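Local coordinates for probable methyltransferase (Bordetella pertussis, PDB 3KTY) that probably transfers methyl groups from S-adenosyl-L-methionine to RNA, the crystallised piece being the N-terminal SpoU-type methyltransferase part of a longer protein, at the interface of chains A and B. Coordinates in Å, arbitrary orientation; residue numbers count along the deposited sequence, not the author numbering. Chains: chain A/B, Probable methyltransferase.

The four contacts sample one two-fold symmetric interface between copies of the SpoU-type methyltransferase part. Helix 157-172 enters all of them. Contacts 2 and 4 are neighbours, their C-alpha centres about 7 Å apart, and share A:Trp166, A:Glu167 and B:Glu167. Contact 3 lies about 11 Å from contact 2 and 12 Å from contact 4, with which it shares A:Met34. Contact 1 lies about 13 Å from contact 4 and 24 Å from contact 3. Contacts 1 and 3 both join the end of helix 21-33 to the partner's loop at 148-149, so opposite ends of the interface pin equivalent segments, as expected of a SpoU-type dimer.

Contact 1: the interface of chains A and B. Residues chain A 148-149, 152, 154-155, 159; chain B 29, 32-33, 60-62.
A:Tyr152 packs between the end of helix 21-33 of chain B and the loop at B:Gly61, its ring carbon CZ 3.8 Å from CA of B:Gly61 and its CE2 3.9 Å from CG of B:Arg29. The loop of A:Tyr152 belongs to the C-terminal motif of SpoU (TrmH-type) methyltransferases, and B:Arg29 is the arginine of their N-terminal NxGxxxR motif. B:Thr33 sits at the ring edge with CB in its plane; its CG2 is modelled too close to the ring, and A:Tyr152 is poorly ordered, so the fine packing is doubtful. CG2 also lies over one face of the B:Arg29 guanidinium, 4.0 Å above the plane. Ring and guanidinium planes stand 53° apart, the tyrosine hydroxyl meeting the guanidinium edge. That hydroxyl, OH, may hydrogen-bond O of B:Ser60 at 2.8 Å, as tentatively as the ring is placed. A bend at chi3 (123°) turns the arginine tip toward A:Gln159, where NH1 donates to the side-chain amide OE1 at 3.2 Å, in the amide plane on a lone pair, though bent and tilted from the guanidinium plane. At the outer rim, N of A:Asn149 donates to O of B:Thr33 at 3.1 Å, while ND2 makes a weak bond to O of B:Lys32. The B:Lys32 ammonium NZ turns back within its own chain to O of B:Gly61 (2.8 Å).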
loop_
_atom_site.group_PDB
_atom_site.type_symbol
_atom_site.label_atom_id
_atom_site.label_comp_id
_atom_site.label_asym_id
_atom_site.label_seq_id
_atom_site.Cartn_x
_atom_site.Cartn_y
_atom_site.Cartn_z
ATOM N N ALA A 148 6.741 5.344 -8.129
ATOM C CA ALA A 148 5.590 6.139 -7.721
ATOM C C ALA A 148 5.675 7.498 -8.354
ATOM O O ALA A 148 6.687 7.835 -8.952
ATOM C CB ALA A 148 5.516 6.271 -6.221
ATOM N N ASN A 149 4.610 8.281 -8.226
ATOM C CA ASN A 149 4.571 9.622 -8.798
ATOM C C ASN A 149 5.882 10.373 -8.597
ATOM O O ASN A 149 6.433 10.399 -7.497
ATOM C CB ASN A 149 3.410 10.423 -8.205
ATOM C CG ASN A 149 3.343 11.838 -8.747
ATOM O OD1 ASN A 149 4.287 12.322 -9.370
ATOM N ND2 ASN A 149 2.223 12.510 -8.509
ATOM N N TYR A 152 5.676 13.148 -6.291
ATOM C CA TYR A 152 5.373 12.609 -4.971
ATOM C C TYR A 152 5.894 11.182 -4.826
ATOM O O TYR A 152 5.137 10.265 -4.508
ATOM C CB TYR A 152 3.867 12.648 -4.707
ATOM C CG TYR A 152 3.489 13.338 -3.416
ATOM C CD1 TYR A 152 3.834 14.664 -3.187
ATOM C CD2 TYR A 152 2.787 12.664 -2.426
ATOM C CE1 TYR A 152 3.491 15.298 -2.009
ATOM C CE2 TYR A 152 2.439 13.291 -1.244
ATOM C CZ TYR A 152 2.794 14.607 -1.041
ATOM O OH TYR A 152 2.449 15.234 0.135
ATOM N N SER A 154 8.431 10.430 -2.735
ATOM C CA SER A 154 8.825 10.273 -1.341
ATOM C C SER A 154 7.625 9.930 -0.464
ATOM O O SER A 154 6.870 10.812 -0.055
ATOM C CB SER A 154 9.501 11.546 -0.829
ATOM O OG SER A 154 10.842 11.628 -1.281
ATOM N N LEU A 155 7.456 8.643 -0.180
ATOM C CA LEU A 155 6.349 8.180 0.649
ATOM C C LEU A 155 6.854 7.464 1.896
ATOM O O LEU A 155 7.908 6.828 1.874
ATOM C CB LEU A 155 5.430 7.254 -0.153
ATOM C CG LEU A 155 6.099 6.408 -1.238
ATOM C CD1 LEU A 155 7.517 6.036 -0.831
ATOM C CD2 LEU A 155 5.278 5.162 -1.531
ATOM N N GLN A 159 4.695 2.845 4.154
ATOM C CA GLN A 159 3.900 2.747 2.937
ATOM C C GLN A 159 4.684 1.993 1.873
ATOM O O GLN A 159 4.183 1.019 1.304
ATOM C CB GLN A 159 3.490 4.132 2.491
ATOM C CG GLN A 159 2.523 4.768 3.503
ATOM C CD GLN A 159 2.495 6.295 3.452
ATOM O OE1 GLN A 159 2.963 6.912 2.478
ATOM N NE2 GLN A 159 1.937 6.914 4.504
ATOM N N ARG B 29 -3.712 11.959 0.234
ATOM C CA ARG B 29 -2.261 11.856 0.151
ATOM C C ARG B 29 -1.940 10.530 -0.503
ATOM O O ARG B 29 -1.190 10.459 -1.485
ATOM C CB ARG B 29 -1.610 11.958 1.543
ATOM C CG ARG B 29 -0.106 12.113 1.483
ATOM C CD ARG B 29 0.622 12.076 2.854
ATOM N NE ARG B 29 1.632 11.013 2.860
ATOM C CZ ARG B 29 2.773 11.033 2.162
ATOM N NH1 ARG B 29 3.605 9.996 2.216
ATOM N NH2 ARG B 29 3.093 12.083 1.406
ATOM N N LYS B 32 -2.603 10.867 -4.257
ATOM C CA LYS B 32 -1.671 11.731 -4.916
ATOM C C LYS B 32 -0.329 11.041 -5.113
ATOM O O LYS B 32 0.286 11.212 -6.159
ATOM C CB LYS B 32 -1.486 13.043 -4.163
ATOM C CG LYS B 32 -0.878 14.094 -5.044
ATOM C CD LYS B 32 -0.798 15.415 -4.331
ATOM C CE LYS B 32 -0.420 16.534 -5.300
ATOM N NZ LYS B 32 0.369 17.574 -4.587
ATOM N N THR B 33 0.144 10.292 -4.108
ATOM C CA THR B 33 1.446 9.643 -4.238
ATOM C C THR B 33 1.506 8.672 -5.409
ATOM O O THR B 33 2.587 8.349 -5.892
ATOM C CB THR B 33 1.924 8.888 -2.952
ATOM O OG1 THR B 33 1.134 7.705 -2.741
ATOM C CG2 THR B 33 1.836 9.773 -1.765
ATOM N N SER B 60 -1.123 16.760 4.280
ATOM C CA SER B 60 0.018 17.623 3.938
ATOM C C SER B 60 0.761 17.188 2.663
ATOM O O SER B 60 1.265 16.057 2.565
ATOM C CB SER B 60 0.987 17.726 5.118
ATOM O OG SER B 60 1.550 16.458 5.403
ATOM N N GLY B 61 0.824 18.100 1.694
ATOM C CA GLY B 61 1.337 17.798 0.367
ATOM C C GLY B 61 0.220 17.642 -0.665
ATOM O O GLY B 61 0.347 18.073 -1.809
ATOM N N ALA B 62 -0.871 17.015 -0.256
ATOM C CA ALA B 62 -2.010 16.738 -1.137
ATOM C C ALA B 62 -3.228 17.601 -0.776
ATOM O O ALA B 62 -4.376 17.190 -0.942
ATOM C CB ALA B 62 -2.369 15.270 -1.067
#

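Contact 2: the interface of chains A and B. Residues chain A 103, 166-167, 170; chain B 101, 103, 167.
A:Arg103 and B:Arg103 meet tip to tip across the two-fold of this SpoU-family protein's probable dimer, their guanidinium groups stacked with planes 1° apart and CZ of A:Arg103 3.2 Å from CZ of B:Arg103. Such like-charged stacking is presumably made tolerable by the two Glu167 carboxylates. NH2 of A:Arg103 forms a salt bridge with OE1 of B:Glu167 at 3.1 Å, though the hydrogen bond is weak and strongly bent, and the twin pair repeats it. Within each chain NH2 also donates to OE2 of its own Glu167, in the guanidinium plane and on the syn lone pair. OE2 of B:Glu167 receives, on its anti lone pair, NE1 of A:Trp166 at 2.8 Å; the carboxylate stands at 89° to the indole, with the oxygen in the ring plane. A:Tyr170 covers the other face of the B:Arg103 guanidinium, CD2 lying 3.4 Å above that plane toward its rim, so this arginine is sandwiched between the ring and A:Arg103. The tyrosine hydroxyl OH then reaches OD2 of B:Asp101 at 2.7 Å, on the syn side but 29° out of the carboxylate plane. Bends at chi2 and chi3 fold each arginine back toward the glutamate of its own chain. Further out, water 1 accompanies the cross-chain pair, 3.0 Å from NH2 of A:Arg103 and 2.9 Å from the backbone O of B:Glu167; water 2 does the same for the exchanged chains.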
loop_
_atom_site.group_PDB
_atom_site.type_symbol
_atom_site.label_atom_id
_atom_site.label_comp_id
_atom_site.label_asym_id
_atom_site.label_seq_id
_atom_site.Cartn_x
_atom_site.Cartn_y
_atom_site.Cartn_z
ATOM N N ARG A 103 7.569 -5.289 -8.745
ATOM C CA ARG A 103 6.753 -6.371 -9.287
ATOM C C ARG A 103 7.637 -7.502 -9.881
ATOM O O ARG A 103 7.380 -8.660 -9.645
ATOM C CB ARG A 103 5.716 -5.821 -10.273
ATOM C CG ARG A 103 5.070 -6.840 -11.179
ATOM C CD ARG A 103 3.619 -7.165 -10.821
ATOM N NE ARG A 103 2.819 -6.090 -10.199
ATOM C CZ ARG A 103 1.695 -5.588 -10.701
ATOM N NH1 ARG A 103 1.240 -6.013 -11.885
ATOM N NH2 ARG A 103 1.013 -4.673 -10.019
ATOM N N TRP A 166 2.642 -6.236 -0.112
ATOM C CA TRP A 166 1.498 -6.608 -0.950
ATOM C C TRP A 166 2.001 -7.358 -2.213
ATOM O O TRP A 166 1.557 -8.462 -2.515
ATOM C CB TRP A 166 0.579 -5.368 -1.245
ATOM C CG TRP A 166 -0.128 -5.525 -2.475
ATOM C CD1 TRP A 166 0.141 -4.907 -3.639
ATOM C CD2 TRP A 166 -1.191 -6.448 -2.736
ATOM N NE1 TRP A 166 -0.699 -5.363 -4.625
ATOM C CE2 TRP A 166 -1.531 -6.316 -4.097
ATOM C CE3 TRP A 166 -1.885 -7.384 -1.949
ATOM C CZ2 TRP A 166 -2.519 -7.084 -4.707
ATOM C CZ3 TRP A 166 -2.885 -8.144 -2.550
ATOM C CH2 TRP A 166 -3.191 -7.982 -3.910
ATOM N N GLU A 167 2.968 -6.796 -2.916
ATOM C CA GLU A 167 3.573 -7.476 -4.089
ATOM C C GLU A 167 4.078 -8.882 -3.801
ATOM O O GLU A 167 3.832 -9.840 -4.554
ATOM C CB GLU A 167 4.727 -6.626 -4.600
ATOM C CG GLU A 167 4.173 -5.342 -5.363
ATOM C CD GLU A 167 3.446 -5.661 -6.682
ATOM O OE1 GLU A 167 3.606 -6.771 -7.223
ATOM O OE2 GLU A 167 2.705 -4.798 -7.197
ATOM N N TYR A 170 1.168 -11.233 -3.098
ATOM C CA TYR A 170 0.478 -11.629 -4.303
ATOM C C TYR A 170 1.314 -12.658 -5.049
ATOM O O TYR A 170 0.793 -13.615 -5.622
ATOM C CB TYR A 170 0.197 -10.420 -5.218
ATOM C CG TYR A 170 -0.826 -10.748 -6.280
ATOM C CD1 TYR A 170 -2.192 -10.640 -6.005
ATOM C CD2 TYR A 170 -0.438 -11.216 -7.539
ATOM C CE1 TYR A 170 -3.160 -10.964 -6.965
ATOM C CE2 TYR A 170 -1.410 -11.518 -8.526
ATOM C CZ TYR A 170 -2.751 -11.401 -8.229
ATOM O OH TYR A 170 -3.700 -11.731 -9.185
ATOM N N ASP B 101 -9.809 -9.995 -8.601
ATOM C CA ASP B 101 -8.966 -9.321 -7.643
ATOM C C ASP B 101 -8.505 -7.992 -8.186
ATOM O O ASP B 101 -8.599 -7.730 -9.381
ATOM C CB ASP B 101 -7.766 -10.193 -7.213
ATOM C CG ASP B 101 -6.785 -10.503 -8.355
ATOM O OD1 ASP B 101 -6.545 -9.677 -9.275
ATOM O OD2 ASP B 101 -6.214 -11.605 -8.299
ATOM N N ARG B 103 -5.835 -6.850 -8.987
ATOM C CA ARG B 103 -4.859 -6.882 -10.073
ATOM C C ARG B 103 -5.551 -7.098 -11.448
ATOM O O ARG B 103 -5.223 -6.433 -12.402
ATOM C CB ARG B 103 -3.755 -7.903 -9.775
ATOM C CG ARG B 103 -2.906 -8.310 -10.952
ATOM C CD ARG B 103 -1.491 -7.729 -10.935
ATOM N NE ARG B 103 -0.881 -7.473 -9.614
ATOM C CZ ARG B 103 0.250 -8.020 -9.178
ATOM N NH1 ARG B 103 0.893 -8.919 -9.929
ATOM N NH2 ARG B 103 0.750 -7.662 -7.999
ATOM N N GLU B 167 -1.928 -0.483 -7.717
ATOM C CA GLU B 167 -2.309 -1.375 -8.840
ATOM C C GLU B 167 -2.718 -0.640 -10.108
ATOM O O GLU B 167 -2.289 -0.965 -11.229
ATOM C CB GLU B 167 -3.457 -2.264 -8.386
ATOM C CG GLU B 167 -2.925 -3.390 -7.393
ATOM C CD GLU B 167 -2.004 -4.430 -8.058
ATOM O OE1 GLU B 167 -1.990 -4.539 -9.298
ATOM O OE2 GLU B 167 -1.283 -5.155 -7.342
HETATM O O HOH W 1 -1.365 -3.711 -11.562
HETATM O O HOH W 2 3.213 -9.227 -7.338
#

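Contact 3: the interface of chains A and B. Residues chain A 33-35, 169, 173; chain B 147-150.
The carbonyl O of B:Pro147 takes NE of A:Arg169 at 2.9 Å, in a bond that is nearly straight (168° at the hydrogen), lies in the carbonyl plane on a lone pair and is in the guanidinium plane as well. B:Pro147 to B:Pro150 form the start of the C-terminal motif loop of SpoU-type methyltransferases, the segment associated with the family's knot, and A:Arg169 reaches it from helix 157-172. CG of the arginine is anti to the backbone N (chi1 169°) and the chain stays extended as far as NE, which carries the guanidinium over to the partner's loop. There its flat face lies against the peptide joining B:Ala148 to B:Asn149: N of B:Asn149 is 3.1 Å above the plane, toward the rim, and CZ of A:Arg169 is 3.7 Å from CA of B:Asn149. On the opposite face stands A:Leu173 of its own chain, CD2 4.1 Å above the plane. A bond within its own chain should help hold the group's rotation: NH1 of A:Arg169 donates to O of A:Met34, a selenomethionine, at 2.9 Å, approaching from above that carbonyl plane. The same loop turn sends N of B:Asn149 to O of A:Thr33, at the end of helix 21-33. The B:Asn149 side chain rests against A:Gly35, just past that helix end, with CB of B:Asn149 4.0 Å from CA of A:Gly35 and ND2 3.6 Å from that same CA.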
loop_
_atom_site.group_PDB
_atom_site.type_symbol
_atom_site.label_atom_id
_atom_site.label_comp_id
_atom_site.label_asym_id
_atom_site.label_seq_id
_atom_site.Cartn_x
_atom_site.Cartn_y
_atom_site.Cartn_z
ATOM N N THR A 33 -0.531 -7.584 8.063
ATOM C CA THR A 33 -1.740 -7.585 7.244
ATOM C C THR A 33 -1.556 -8.320 5.923
ATOM O O THR A 33 -2.530 -8.747 5.310
ATOM C CB THR A 33 -2.313 -6.162 6.936
ATOM O OG1 THR A 33 -1.454 -5.462 6.019
ATOM C CG2 THR A 33 -2.464 -5.378 8.186
HETATM N N MSE A 34 -0.316 -8.408 5.471
HETATM C CA MSE A 34 0.048 -9.123 4.261
HETATM C C MSE A 34 0.442 -10.568 4.543
HETATM O O MSE A 34 0.817 -11.300 3.647
HETATM C CB MSE A 34 1.187 -8.377 3.521
HETATM C CG MSE A 34 0.752 -6.946 2.997
HETATM SE SE MSE A 34 -0.931 -7.037 1.918
HETATM C CE MSE A 34 -1.738 -5.347 2.476
ATOM N N GLY A 35 0.370 -10.979 5.796
ATOM C CA GLY A 35 0.704 -12.346 6.134
ATOM C C GLY A 35 2.151 -12.580 6.554
ATOM O O GLY A 35 2.533 -13.714 6.762
ATOM N N ARG A 169 3.195 -10.768 -1.181
ATOM C CA ARG A 169 2.076 -11.641 -0.900
ATOM C C ARG A 169 1.430 -12.151 -2.193
ATOM O O ARG A 169 1.170 -13.344 -2.378
ATOM C CB ARG A 169 1.047 -10.883 -0.047
ATOM C CG ARG A 169 -0.267 -11.596 0.094
ATOM C CD ARG A 169 -1.187 -10.884 1.167
ATOM N NE ARG A 169 -2.336 -11.746 1.375
ATOM C CZ ARG A 169 -2.326 -12.842 2.117
ATOM N NH1 ARG A 169 -1.243 -13.184 2.786
ATOM N NH2 ARG A 169 -3.402 -13.599 2.188
ATOM N N LEU A 173 1.097 -16.185 -3.164
ATOM C CA LEU A 173 -0.160 -16.903 -3.008
ATOM C C LEU A 173 -0.375 -18.007 -4.058
ATOM O O LEU A 173 0.067 -17.889 -5.201
ATOM C CB LEU A 173 -1.332 -15.928 -2.994
ATOM C CG LEU A 173 -1.502 -15.279 -1.625
ATOM C CD1 LEU A 173 -2.666 -14.267 -1.621
ATOM C CD2 LEU A 173 -1.679 -16.300 -0.508
ATOM N N PRO B 147 -7.134 -9.587 -1.677
ATOM C CA PRO B 147 -6.943 -10.863 -0.972
ATOM C C PRO B 147 -5.806 -10.743 0.050
ATOM O O PRO B 147 -4.714 -11.232 -0.227
ATOM C CB PRO B 147 -6.553 -11.837 -2.103
ATOM C CG PRO B 147 -5.828 -10.960 -3.138
ATOM C CD PRO B 147 -6.551 -9.599 -3.039
ATOM N N ALA B 148 -6.062 -10.095 1.188
ATOM C CA ALA B 148 -5.052 -9.904 2.221
ATOM C C ALA B 148 -5.176 -10.996 3.244
ATOM O O ALA B 148 -6.125 -11.765 3.212
ATOM C CB ALA B 148 -5.190 -8.557 2.882
ATOM N N ASN B 149 -4.212 -11.067 4.157
ATOM C CA ASN B 149 -4.219 -12.084 5.201
ATOM C C ASN B 149 -5.608 -12.292 5.795
ATOM O O ASN B 149 -6.299 -11.332 6.134
ATOM C CB ASN B 149 -3.224 -11.723 6.306
ATOM C CG ASN B 149 -3.215 -12.736 7.435
ATOM O OD1 ASN B 149 -4.108 -13.576 7.538
ATOM N ND2 ASN B 149 -2.201 -12.660 8.289
ATOM N N PRO B 150 -6.010 -13.553 5.918
ATOM C CA PRO B 150 -7.323 -13.892 6.475
ATOM C C PRO B 150 -7.463 -13.425 7.920
ATOM O O PRO B 150 -8.466 -12.807 8.274
ATOM C CB PRO B 150 -7.341 -15.420 6.411
ATOM C CG PRO B 150 -6.443 -15.754 5.275
ATOM C CD PRO B 150 -5.358 -14.715 5.289
#

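Contact 4: the interface of chains A and B. Residues chain A 34, 162-163, 166-167; chain B 34, 162-163, 166-167.
Each Trp166 indole has the partner's Leu163 on one face: CD1 of B:Leu163 is 3.7 Å above the ring plane of A:Trp166, toward the rim, and CD1 of A:Leu163 does the same over B:Trp166. At the edge of each ring, in its plane, lie the selenium of the same chain's Met34 and OE2 of the other chain's Glu167. The acceptor for B:Trp166 is A:Glu167, whose OE2 meets NE1 at 2.8 Å with its anti lone pair, the exchanged copy of the bond from A:Trp166. Both carboxylates thus converge near the axis, OE2 of A:Glu167 being 4.0 Å from OE2 of B:Glu167, a like-charged approach that the indole N-H groups and, more, the Arg103 guanidinium groups would ease. Inside the pair of rings the two leucines slide past each other in opposite directions, CD2 of A:Leu163 3.5 Å from CD2 of B:Leu163. With CG anti to the carbonyl carbon (chi1 -68°) the leucine tip points at the partner, and chi2 (-170°) spreads its branches: CD2 packs on its twin and on CB of the partner's tryptophan, 3.6 Å from CB of B:Trp166 in the case of A:Leu163, while CD1, over the indole face, also reaches the selenomethionine tip. That tip, CE of B:Met34, is 3.4 Å from CD1 of A:Leu163, the two side chains meeting end to end. In this SpoU-type protein the patch packs helix 157-172 against its twin, giving the probable dimer its apolar centre.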
loop_
_atom_site.group_PDB
_atom_site.type_symbol
_atom_site.label_atom_id
_atom_site.label_comp_id
_atom_site.label_asym_id
_atom_site.label_seq_id
_atom_site.Cartn_x
_atom_site.Cartn_y
_atom_site.Cartn_z
HETATM N N MSE A 34 -0.316 -8.408 5.471
HETATM C CA MSE A 34 0.048 -9.123 4.261
HETATM C C MSE A 34 0.442 -10.568 4.543
HETATM O O MSE A 34 0.817 -11.300 3.647
HETATM C CB MSE A 34 1.187 -8.377 3.521
HETATM C CG MSE A 34 0.752 -6.946 2.997
HETATM SE SE MSE A 34 -0.931 -7.037 1.918
HETATM C CE MSE A 34 -1.738 -5.347 2.476
ATOM N N GLN A 162 4.298 -1.502 2.936
ATOM C CA GLN A 162 3.037 -2.138 2.620
ATOM C C GLN A 162 2.984 -2.544 1.116
ATOM O O GLN A 162 2.583 -3.671 0.771
ATOM C CB GLN A 162 1.876 -1.223 3.003
ATOM C CG GLN A 162 0.570 -1.963 3.173
ATOM C CD GLN A 162 -0.571 -1.026 3.513
ATOM O OE1 GLN A 162 -1.699 -1.462 3.783
ATOM N NE2 GLN A 162 -0.283 0.280 3.508
ATOM N N LEU A 163 3.397 -1.628 0.233
ATOM C CA LEU A 163 3.440 -1.960 -1.176
ATOM C C LEU A 163 4.310 -3.212 -1.395
ATOM O O LEU A 163 3.884 -4.136 -2.048
ATOM C CB LEU A 163 3.905 -0.776 -2.042
ATOM C CG LEU A 163 2.888 0.328 -2.063
ATOM C CD1 LEU A 163 3.245 1.343 -3.097
ATOM C CD2 LEU A 163 1.530 -0.257 -2.333
ATOM N N TRP A 166 2.642 -6.236 -0.112
ATOM C CA TRP A 166 1.498 -6.608 -0.950
ATOM C C TRP A 166 2.001 -7.358 -2.213
ATOM O O TRP A 166 1.557 -8.462 -2.515
ATOM C CB TRP A 166 0.579 -5.368 -1.245
ATOM C CG TRP A 166 -0.128 -5.525 -2.475
ATOM C CD1 TRP A 166 0.141 -4.907 -3.639
ATOM C CD2 TRP A 166 -1.191 -6.448 -2.736
ATOM N NE1 TRP A 166 -0.699 -5.363 -4.625
ATOM C CE2 TRP A 166 -1.531 -6.316 -4.097
ATOM C CE3 TRP A 166 -1.885 -7.384 -1.949
ATOM C CZ2 TRP A 166 -2.519 -7.084 -4.707
ATOM C CZ3 TRP A 166 -2.885 -8.144 -2.550
ATOM C CH2 TRP A 166 -3.191 -7.982 -3.910
ATOM N N GLU A 167 2.968 -6.796 -2.916
ATOM C CA GLU A 167 3.573 -7.476 -4.089
ATOM C C GLU A 167 4.078 -8.882 -3.801
ATOM O O GLU A 167 3.832 -9.840 -4.554
ATOM C CB GLU A 167 4.727 -6.626 -4.600
ATOM C CG GLU A 167 4.173 -5.342 -5.363
ATOM C CD GLU A 167 3.446 -5.661 -6.682
ATOM O OE1 GLU A 167 3.606 -6.771 -7.223
ATOM O OE2 GLU A 167 2.705 -4.798 -7.197
HETATM N N MSE B 34 0.350 8.173 -5.814
HETATM C CA MSE B 34 0.215 7.281 -6.952
HETATM C C MSE B 34 -0.080 8.035 -8.243
HETATM O O MSE B 34 -0.265 7.439 -9.287
HETATM C CB MSE B 34 -0.879 6.219 -6.673
HETATM C CG MSE B 34 -0.510 5.249 -5.475
HETATM SE SE MSE B 34 1.303 4.436 -5.717
HETATM C CE MSE B 34 1.872 4.408 -3.849
ATOM N N GLN B 162 -4.495 2.880 -0.923
ATOM C CA GLN B 162 -3.150 2.934 -1.457
ATOM C C GLN B 162 -2.863 1.694 -2.357
ATOM O O GLN B 162 -2.319 1.823 -3.470
ATOM C CB GLN B 162 -2.139 3.059 -0.321
ATOM C CG GLN B 162 -0.804 3.606 -0.774
ATOM C CD GLN B 162 0.192 3.681 0.365
ATOM O OE1 GLN B 162 1.309 4.193 0.206
ATOM N NE2 GLN B 162 -0.210 3.172 1.535
ATOM N N LEU B 163 -3.236 0.504 -1.875
ATOM C CA LEU B 163 -3.062 -0.683 -2.686
ATOM C C LEU B 163 -3.778 -0.506 -4.038
ATOM O O LEU B 163 -3.188 -0.735 -5.068
ATOM C CB LEU B 163 -3.514 -1.961 -1.957
ATOM C CG LEU B 163 -2.607 -2.292 -0.807
ATOM C CD1 LEU B 163 -2.915 -3.654 -0.279
ATOM C CD2 LEU B 163 -1.178 -2.205 -1.264
ATOM N N TRP B 166 -2.028 1.939 -6.165
ATOM C CA TRP B 166 -0.754 1.403 -6.654
ATOM C C TRP B 166 -1.015 0.462 -7.861
ATOM O O TRP B 166 -0.438 0.626 -8.931
ATOM C CB TRP B 166 0.080 0.759 -5.488
ATOM C CG TRP B 166 0.954 -0.259 -5.974
ATOM C CD1 TRP B 166 0.787 -1.588 -5.848
ATOM C CD2 TRP B 166 2.122 -0.067 -6.781
ATOM N NE1 TRP B 166 1.788 -2.258 -6.508
ATOM C CE2 TRP B 166 2.625 -1.344 -7.093
ATOM C CE3 TRP B 166 2.788 1.068 -7.277
ATOM C CZ2 TRP B 166 3.751 -1.539 -7.890
ATOM C CZ3 TRP B 166 3.923 0.880 -8.061
ATOM C CH2 TRP B 166 4.390 -0.412 -8.351
ATOM N N GLU B 167 -1.928 -0.483 -7.717
ATOM C CA GLU B 167 -2.309 -1.375 -8.840
ATOM C C GLU B 167 -2.718 -0.640 -10.108
ATOM O O GLU B 167 -2.289 -0.965 -11.229
ATOM C CB GLU B 167 -3.457 -2.264 -8.386
ATOM C CG GLU B 167 -2.925 -3.390 -7.393
ATOM C CD GLU B 167 -2.004 -4.430 -8.058
ATOM O OE1 GLU B 167 -1.990 -4.539 -9.298
ATOM O OE2 GLU B 167 -1.283 -5.155 -7.342
#